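Local coordinates for protein methyl-coenzyme M reductase subunit beta (Methanosarcina barkeri, PDB 1E6Y) that forms part of methyl-coenzyme M reductase, which uses the nickel porphinoid F430 to turn methyl-coenzyme M and coenzyme B into methane and their mixed heterodisulfide, at residues A238-N243 with A386-C391; N203-S208 with L247-V252; G51-G56 with A149-S154. All blocks are in the same frame, centred on the assembly; numbering follows the deposited sequence.

Interaction 1 (A238-N243 with A386-C391)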
loop_
_atom_site.group_PDB
_atom_site.type_symbol
_atom_site.label_atom_id
_atom_site.label_comp_id
_atom_site.label_asym_id
_atom_site.label_seq_id
_atom_site.Cartn_x
_atom_site.Cartn_y
_atom_site.Cartn_z
ATOM N N ALA E 238 -34.477 8.141 -8.803
ATOM C CA ALA E 238 -35.805 8.737 -8.683
ATOM C C ALA E 238 -36.712 7.927 -7.758
ATOM O O ALA E 238 -37.301 8.471 -6.823
ATOM C CB ALA E 238 -36.447 8.866 -10.059
ATOM N N TYR E 239 -36.780 6.620 -7.994
ATOM C CA TYR E 239 -37.712 5.762 -7.273
ATOM C C TYR E 239 -37.229 5.359 -5.879
ATOM O O TYR E 239 -37.945 5.548 -4.894
ATOM C CB TYR E 239 -38.030 4.520 -8.110
ATOM C CG TYR E 239 -39.039 4.783 -9.200
ATOM C CD1 TYR E 239 -38.632 5.151 -10.482
ATOM C CD2 TYR E 239 -40.407 4.721 -8.935
ATOM C CE1 TYR E 239 -39.563 5.456 -11.476
ATOM C CE2 TYR E 239 -41.346 5.024 -9.918
ATOM C CZ TYR E 239 -40.917 5.393 -11.185
ATOM O OH TYR E 239 -41.846 5.716 -12.153
ATOM N N GLN E 240 -36.018 4.816 -5.789
ATOM C CA GLN E 240 -35.477 4.425 -4.492
ATOM C C GLN E 240 -35.032 5.632 -3.670
ATOM O O GLN E 240 -35.333 5.722 -2.477
ATOM C CB GLN E 240 -34.300 3.461 -4.658
ATOM C CG GLN E 240 -33.828 2.849 -3.345
ATOM C CD GLN E 240 -32.531 2.081 -3.490
ATOM O OE1 GLN E 240 -31.524 2.618 -3.956
ATOM N NE2 GLN E 240 -32.541 0.820 -3.073
ATOM N N GLY E 241 -34.335 6.564 -4.313
ATOM C CA GLY E 241 -33.742 7.669 -3.584
ATOM C C GLY E 241 -34.689 8.808 -3.259
ATOM O O GLY E 241 -34.631 9.376 -2.166
ATOM N N LEU E 242 -35.558 9.152 -4.205
ATOM C CA LEU E 242 -36.329 10.385 -4.108
ATOM C C LEU E 242 -37.837 10.150 -4.039
ATOM O O LEU E 242 -38.626 11.064 -4.301
ATOM C CB LEU E 242 -35.982 11.303 -5.284
ATOM C CG LEU E 242 -34.499 11.683 -5.405
ATOM C CD1 LEU E 242 -34.281 12.568 -6.627
ATOM C CD2 LEU E 242 -34.040 12.400 -4.135
ATOM N N ASN E 243 -38.225 8.932 -3.658
ATOM C CA ASN E 243 -39.623 8.590 -3.383
ATOM C C ASN E 243 -40.543 8.959 -4.554
ATOM O O ASN E 243 -41.611 9.548 -4.365
ATOM C CB ASN E 243 -40.085 9.276 -2.088
ATOM C CG ASN E 243 -41.460 8.815 -1.625
ATOM O OD1 ASN E 243 -41.879 7.692 -1.902
ATOM N ND2 ASN E 243 -42.158 9.678 -0.899
ATOM N N ALA E 386 -27.624 -0.257 -2.521
ATOM C CA ALA E 386 -27.528 -0.938 -1.232
ATOM C C ALA E 386 -27.290 0.029 -0.070
ATOM O O ALA E 386 -28.004 -0.006 0.933
ATOM C CB ALA E 386 -26.417 -1.989 -1.281
ATOM N N ILE E 387 -26.303 0.907 -0.222
ATOM C CA ILE E 387 -25.890 1.805 0.852
ATOM C C ILE E 387 -26.970 2.783 1.345
ATOM O O ILE E 387 -27.047 3.061 2.544
ATOM C CB ILE E 387 -24.598 2.572 0.448
ATOM C CG1 ILE E 387 -23.409 1.607 0.475
ATOM C CG2 ILE E 387 -24.338 3.752 1.388
ATOM C CD1 ILE E 387 -23.134 1.012 1.849
ATOM N N PRO E 388 -27.855 3.266 0.447
ATOM C CA PRO E 388 -28.970 4.094 0.927
ATOM C C PRO E 388 -29.855 3.400 1.966
ATOM O O PRO E 388 -30.288 4.025 2.936
ATOM C CB PRO E 388 -29.736 4.426 -0.349
ATOM C CG PRO E 388 -28.677 4.448 -1.391
ATOM C CD PRO E 388 -27.756 3.308 -1.023
ATOM N N CYS E 389 -30.041 2.091 1.809
ATOM C CA CYS E 389 -30.777 1.292 2.786
ATOM C C CYS E 389 -30.038 1.203 4.118
ATOM O O CYS E 389 -30.656 1.244 5.184
ATOM C CB CYS E 389 -31.022 -0.114 2.241
ATOM S SG CYS E 389 -31.835 -0.138 0.633
ATOM N N VAL E 390 -28.714 1.099 4.053
ATOM C CA VAL E 390 -27.886 1.067 5.255
ATOM C C VAL E 390 -27.988 2.376 6.042
ATOM O O VAL E 390 -28.148 2.358 7.259
ATOM C CB VAL E 390 -26.408 0.781 4.903
ATOM C CG1 VAL E 390 -25.562 0.721 6.166
ATOM C CG2 VAL E 390 -26.304 -0.529 4.141
ATOM N N CYS E 391 -27.968 3.505 5.342
ATOM C CA CYS E 391 -28.093 4.805 5.994
ATOM C C CYS E 391 -29.450 4.970 6.671
ATOM O O CYS E 391 -29.534 5.507 7.778
ATOM C CB CYS E 391 -27.873 5.930 4.982
ATOM S SG CYS E 391 -26.203 5.979 4.313
#
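Q240 reaches from the last turn of helix 228-241 to P388 and C389 in the first turn of helix 387-395, and its side chain alone spans the space between the two segments. From CB, which points at the opposing helix, CG continues anti to the backbone N (chi1 -171°) and CD extends the chain in line (chi2 -171°). These methylenes act as a spacer: CB and CG stop short of P388 and C389, and contact begins only at the amide. OE1 lies 4.2 Å from P388 CG, a loose approach to the proline ring. NE2 comes within 3.9 Å of C389 SG. The sulphur stands above the amide plane, and P388 CG lies on the same side of that plane, so the amide is laid with one face against the helix turn.

Side chains of 386-391 also pack on helices 204-221, 296-318 and 323-339, consistent with the buried central helix of the multihelical bundle that forms the C-terminal domain in this family. The first turn of helix 387-395 accommodates P388, whose ring nitrogen has no hydrogen to donate and is not needed to here.

The polar end of Q240 is satisfied outside the two segments. NE2 donates to A304 O of helix 296-318 and to F385 O, one residue ahead of the second segment. Two carbonyls therefore grip the buried nitrogen and fix the rotation of the amide, which in turn sets OE1 and NE2 over P388 and C389. C389 SG is turned beside its own backbone N (chi1 -54°), which leaves it facing Q240 NE2, and the same side chain packs on T307, L308 and T311 of helix 296-318 and on V324 and L328 of helix 323-339.

Interaction 2 (N203-S208 with L247-V252)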
loop_
_atom_site.group_PDB
_atom_site.type_symbol
_atom_site.label_atom_id
_atom_site.label_comp_id
_atom_site.label_asym_id
_atom_site.label_seq_id
_atom_site.Cartn_x
_atom_site.Cartn_y
_atom_site.Cartn_z
ATOM N N ASN E 203 -33.513 10.851 10.281
ATOM C CA ASN E 203 -34.683 10.723 9.421
ATOM C C ASN E 203 -34.374 9.671 8.367
ATOM O O ASN E 203 -33.569 9.907 7.465
ATOM C CB ASN E 203 -35.000 12.063 8.743
ATOM C CG ASN E 203 -36.279 12.019 7.917
ATOM O OD1 ASN E 203 -36.405 11.228 6.981
ATOM N ND2 ASN E 203 -37.216 12.905 8.234
ATOM N N ALA E 204 -35.053 8.531 8.463
ATOM C CA ALA E 204 -34.763 7.370 7.625
ATOM C C ALA E 204 -34.764 7.670 6.125
ATOM O O ALA E 204 -33.766 7.430 5.441
ATOM C CB ALA E 204 -35.745 6.246 7.938
ATOM N N MET E 205 -35.855 8.239 5.620
ATOM C CA MET E 205 -35.979 8.455 4.182
ATOM C C MET E 205 -35.108 9.592 3.653
ATOM O O MET E 205 -34.684 9.565 2.500
ATOM C CB MET E 205 -37.435 8.695 3.786
ATOM C CG MET E 205 -37.643 8.597 2.282
ATOM S SD MET E 205 -39.344 8.811 1.772
ATOM C CE MET E 205 -40.146 7.540 2.792
ATOM N N ASN E 206 -34.833 10.587 4.492
ATOM C CA ASN E 206 -33.900 11.644 4.111
ATOM C C ASN E 206 -32.458 11.142 4.147
ATOM O O ASN E 206 -31.616 11.595 3.370
ATOM C CB ASN E 206 -34.067 12.867 5.019
ATOM C CG ASN E 206 -35.189 13.786 4.559
ATOM O OD1 ASN E 206 -35.521 13.830 3.373
ATOM N ND2 ASN E 206 -35.789 14.513 5.497
ATOM N N ALA E 207 -32.194 10.172 5.018
ATOM C CA ALA E 207 -30.894 9.505 5.060
ATOM C C ALA E 207 -30.656 8.699 3.784
ATOM O O ALA E 207 -29.600 8.812 3.158
ATOM C CB ALA E 207 -30.805 8.595 6.286
ATOM N N SER E 208 -31.653 7.920 3.376
ATOM C CA SER E 208 -31.532 7.144 2.148
ATOM C C SER E 208 -31.533 8.048 0.912
ATOM O O SER E 208 -30.828 7.772 -0.061
ATOM C CB SER E 208 -32.644 6.090 2.055
ATOM O OG SER E 208 -33.931 6.663 2.194
ATOM N N LEU E 247 -44.200 5.868 -4.242
ATOM C CA LEU E 247 -44.192 4.407 -4.233
ATOM C C LEU E 247 -43.515 3.866 -2.978
ATOM O O LEU E 247 -44.088 3.041 -2.266
ATOM C CB LEU E 247 -43.485 3.872 -5.481
ATOM C CG LEU E 247 -43.588 2.366 -5.728
ATOM C CD1 LEU E 247 -45.047 1.974 -5.918
ATOM C CD2 LEU E 247 -42.767 1.980 -6.952
ATOM N N LEU E 248 -42.328 4.388 -2.678
ATOM C CA LEU E 248 -41.586 3.993 -1.486
ATOM C C LEU E 248 -42.401 4.250 -0.221
ATOM O O LEU E 248 -42.602 3.346 0.587
ATOM C CB LEU E 248 -40.258 4.757 -1.408
ATOM C CG LEU E 248 -39.449 4.621 -0.111
ATOM C CD1 LEU E 248 -38.954 3.189 0.058
ATOM C CD2 LEU E 248 -38.284 5.588 -0.142
ATOM N N TYR E 249 -42.911 5.471 -0.091
ATOM C CA TYR E 249 -43.705 5.862 1.067
ATOM C C TYR E 249 -44.957 4.996 1.225
ATOM O O TYR E 249 -45.281 4.562 2.333
ATOM C CB TYR E 249 -44.105 7.337 0.955
ATOM C CG TYR E 249 -44.919 7.835 2.126
ATOM C CD1 TYR E 249 -44.299 8.352 3.260
ATOM C CD2 TYR E 249 -46.311 7.738 2.121
ATOM C CE1 TYR E 249 -45.041 8.755 4.365
ATOM C CE2 TYR E 249 -47.061 8.136 3.218
ATOM C CZ TYR E 249 -46.423 8.644 4.337
ATOM O OH TYR E 249 -47.166 9.040 5.425
ATOM N N ASP E 250 -45.669 4.774 0.124
ATOM C CA ASP E 250 -46.921 4.025 0.151
ATOM C C ASP E 250 -46.712 2.555 0.486
ATOM O O ASP E 250 -47.494 1.967 1.235
ATOM C CB ASP E 250 -47.649 4.142 -1.194
ATOM C CG ASP E 250 -48.326 5.491 -1.383
ATOM O OD1 ASP E 250 -48.420 6.276 -0.416
ATOM O OD2 ASP E 250 -48.775 5.767 -2.512
ATOM N N ILE E 251 -45.657 1.964 -0.067
ATOM C CA ILE E 251 -45.347 0.565 0.205
ATOM C C ILE E 251 -44.968 0.378 1.672
ATOM O O ILE E 251 -45.446 -0.552 2.326
ATOM C CB ILE E 251 -44.210 0.049 -0.713
ATOM C CG1 ILE E 251 -44.723 -0.034 -2.155
ATOM C CG2 ILE E 251 -43.729 -1.327 -0.250
ATOM C CD1 ILE E 251 -43.669 -0.429 -3.176
ATOM N N VAL E 252 -44.200 1.322 2.210
ATOM C CA VAL E 252 -43.834 1.292 3.623
ATOM C C VAL E 252 -45.073 1.454 4.502
ATOM O O VAL E 252 -45.284 0.671 5.431
ATOM C CB VAL E 252 -42.806 2.404 3.961
ATOM C CG1 VAL E 252 -42.581 2.482 5.468
ATOM C CG2 VAL E 252 -41.489 2.118 3.258
#
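M205 and L248 meet tip to tip between helices 204-221 and 247-255. L248 CD2 is the common target: M205 SD lies 3.9 Å from it, with M205 CG as near on one side of the sulphur and M205 CE at 4.0 Å on the other. The chain leaves the helix with CG anti to the backbone N (chi1 -167°) and bends at its end (chi3 -55°), which brings CE to the edge of the Y249 ring, 4.3 Å from Y249 CD1 and near the ring plane. With an alanine in place of M205, L248 CD2 and that ring edge would probably lose their shared partner, leaving a gap between the helices.

This is apolar helix-to-helix packing within the multihelical C-terminal domain, beside the gamma subunit, whose N69 and V70 pack on Y249 and V252. In the next shell, L308 of helix 296-318 touches both L248 and S208.

M205 sits in the first turn of its helix, and that turn is fixed by an N-cap: N203 OD1 accepts from N206 N at 3.0 Å, with an N-H...O angle of 161°. N203 ND2, in turn, donates to D9 OD1.

Interaction 3 (G51-G56 with A149-S154)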
loop_
_atom_site.group_PDB
_atom_site.type_symbol
_atom_site.label_atom_id
_atom_site.label_comp_id
_atom_site.label_asym_id
_atom_site.label_seq_id
_atom_site.Cartn_x
_atom_site.Cartn_y
_atom_site.Cartn_z
ATOM N N GLY E 51 -7.588 20.841 24.089
ATOM C CA GLY E 51 -7.159 19.714 24.899
ATOM C C GLY E 51 -5.830 19.135 24.447
ATOM O O GLY E 51 -4.956 18.854 25.271
ATOM N N ALA E 52 -5.663 18.996 23.133
ATOM C CA ALA E 52 -4.424 18.482 22.556
ATOM C C ALA E 52 -3.234 19.384 22.877
ATOM O O ALA E 52 -2.152 18.896 23.214
ATOM C CB ALA E 52 -4.576 18.333 21.047
ATOM N N LEU E 53 -3.440 20.696 22.782
ATOM C CA LEU E 53 -2.393 21.666 23.092
ATOM C C LEU E 53 -1.940 21.547 24.540
ATOM O O LEU E 53 -0.742 21.549 24.823
ATOM C CB LEU E 53 -2.887 23.089 22.835
ATOM C CG LEU E 53 -2.973 23.533 21.377
ATOM C CD1 LEU E 53 -3.725 24.849 21.290
ATOM C CD2 LEU E 53 -1.575 23.671 20.800
ATOM N N ALA E 54 -2.902 21.395 25.445
ATOM C CA ALA E 54 -2.619 21.365 26.875
ATOM C C ALA E 54 -1.924 20.076 27.304
ATOM O O ALA E 54 -0.995 20.108 28.110
ATOM C CB ALA E 54 -3.907 21.552 27.666
ATOM N N SER E 55 -2.356 18.951 26.740
ATOM C CA SER E 55 -1.903 17.640 27.198
ATOM C C SER E 55 -0.770 17.057 26.357
ATOM O O SER E 55 -0.083 16.133 26.790
ATOM C CB SER E 55 -3.073 16.656 27.218
ATOM O OG SER E 55 -3.546 16.406 25.909
ATOM N N GLY E 56 -0.611 17.567 25.139
ATOM C CA GLY E 56 0.352 16.995 24.216
ATOM C C GLY E 56 -0.175 15.751 23.524
ATOM O O GLY E 56 0.557 15.099 22.779
ATOM N N ALA E 149 5.954 26.091 17.492
ATOM C CA ALA E 149 5.109 26.006 16.303
ATOM C C ALA E 149 4.733 24.578 15.899
ATOM O O ALA E 149 3.599 24.338 15.491
ATOM C CB ALA E 149 5.769 26.727 15.129
ATOM N N PRO E 150 5.665 23.612 16.029
ATOM C CA PRO E 150 5.331 22.225 15.675
ATOM C C PRO E 150 4.193 21.647 16.510
ATOM O O PRO E 150 3.407 20.833 16.021
ATOM C CB PRO E 150 6.639 21.473 15.919
ATOM C CG PRO E 150 7.689 22.501 15.718
ATOM C CD PRO E 150 7.105 23.747 16.321
ATOM N N ILE E 151 4.119 22.068 17.771
ATOM C CA ILE E 151 3.090 21.602 18.697
ATOM C C ILE E 151 1.716 22.165 18.321
ATOM O O ILE E 151 0.722 21.435 18.312
ATOM C CB ILE E 151 3.433 22.001 20.162
ATOM C CG1 ILE E 151 4.774 21.386 20.579
ATOM C CG2 ILE E 151 2.328 21.553 21.111
ATOM C CD1 ILE E 151 4.797 19.866 20.565
ATOM N N VAL E 152 1.667 23.449 17.976
ATOM C CA VAL E 152 0.423 24.067 17.522
ATOM C C VAL E 152 -0.043 23.424 16.216
ATOM O O VAL E 152 -1.212 23.056 16.075
ATOM C CB VAL E 152 0.594 25.591 17.309
ATOM C CG1 VAL E 152 -0.654 26.178 16.659
ATOM C CG2 VAL E 152 0.856 26.274 18.640
ATOM N N LYS E 153 0.901 23.202 15.307
ATOM C CA LYS E 153 0.596 22.635 13.998
ATOM C C LYS E 153 -0.020 21.245 14.120
ATOM O O LYS E 153 -1.059 20.973 13.524
ATOM C CB LYS E 153 1.868 22.570 13.149
ATOM C CG LYS E 153 1.615 22.348 11.669
ATOM C CD LYS E 153 1.686 20.879 11.311
ATOM C CE LYS E 153 1.470 20.666 9.830
ATOM N NZ LYS E 153 1.639 19.237 9.466
ATOM N N SER E 154 0.594 20.392 14.935
ATOM C CA SER E 154 0.133 19.016 15.084
ATOM C C SER E 154 -1.112 18.868 15.948
ATOM O O SER E 154 -1.812 17.860 15.855
ATOM C CB SER E 154 1.247 18.136 15.644
ATOM O OG SER E 154 2.095 17.706 14.596
#
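L53 fits against the backbone of helix 149-157 at I151 and V152, and the contact consists of van der Waals packing through one methyl. L53 CG stands anti to the carbonyl carbon (chi1 -76°), which carries the end of the side chain nearer to the other helix than its CB direction alone would. L53 CD2 then lies 3.9 Å from V152 CA and 4.1 Å from I151 O, so the methyl rests on main-chain atoms. The side chains flank it: V152 CG2 is 4.2 Å from L53 CD2, although the CB of V152 points away, and I151 CG2 is 4.5 Å from the same methyl. The small distance between L53 CA and V152 CA, 6.7 Å, is in keeping with this seating of a methyl directly on the opposing backbone. On its far side V152 packs on I138 and M139 of helix 125-141.

Hydrogen bonds stay within each segment or run to neighbours. G51 O accepts twice from one residue, from S55 N at 3.0 Å and from S55 OG at 2.9 Å, the hydroxyl standing 38° out of the carbonyl plane. S55 OG also accepts from K57 N, just after the helix. G56 follows with a positive phi of 80°, a conformation that suits a glycine ending a helix, and its N still donates to A52 O.

Charge enters at K153, on another side of helix 149-157: NZ bonds to the backbone of a neighbouring subunit and forms a cation-pi contact with W157.

Helix 46-55 directly follows strand 41-45 and helix 149-157 precedes strand 171-172, neighbours in a four-stranded antiparallel sheet of order 2-3-1-4, the arrangement of a ferredoxin-like fold, as expected for this N-terminal domain.

Interactions 1 and 2 form one continuous block of the C-terminal domain, their centres 8 Å apart and their segments alternating along the chain. Among the links between them, N243 OD1 lies 3.0 Å from Y249 N, a probable hydrogen bond at the start of helix 247-255, and P388 O packs 3.3 Å from S208 CB. Interaction 3 belongs to the N-terminal domain, with its centre 42 Å from that of interaction 1 and 45 Å from that of interaction 2; nearest atoms are about 29 and 31 Å apart. None of the three touches the F430, coenzyme M and coenzyme B pocket, although the coenzyme B-lining residues H376, V377 and V378 precede helix 387-395 in sequence.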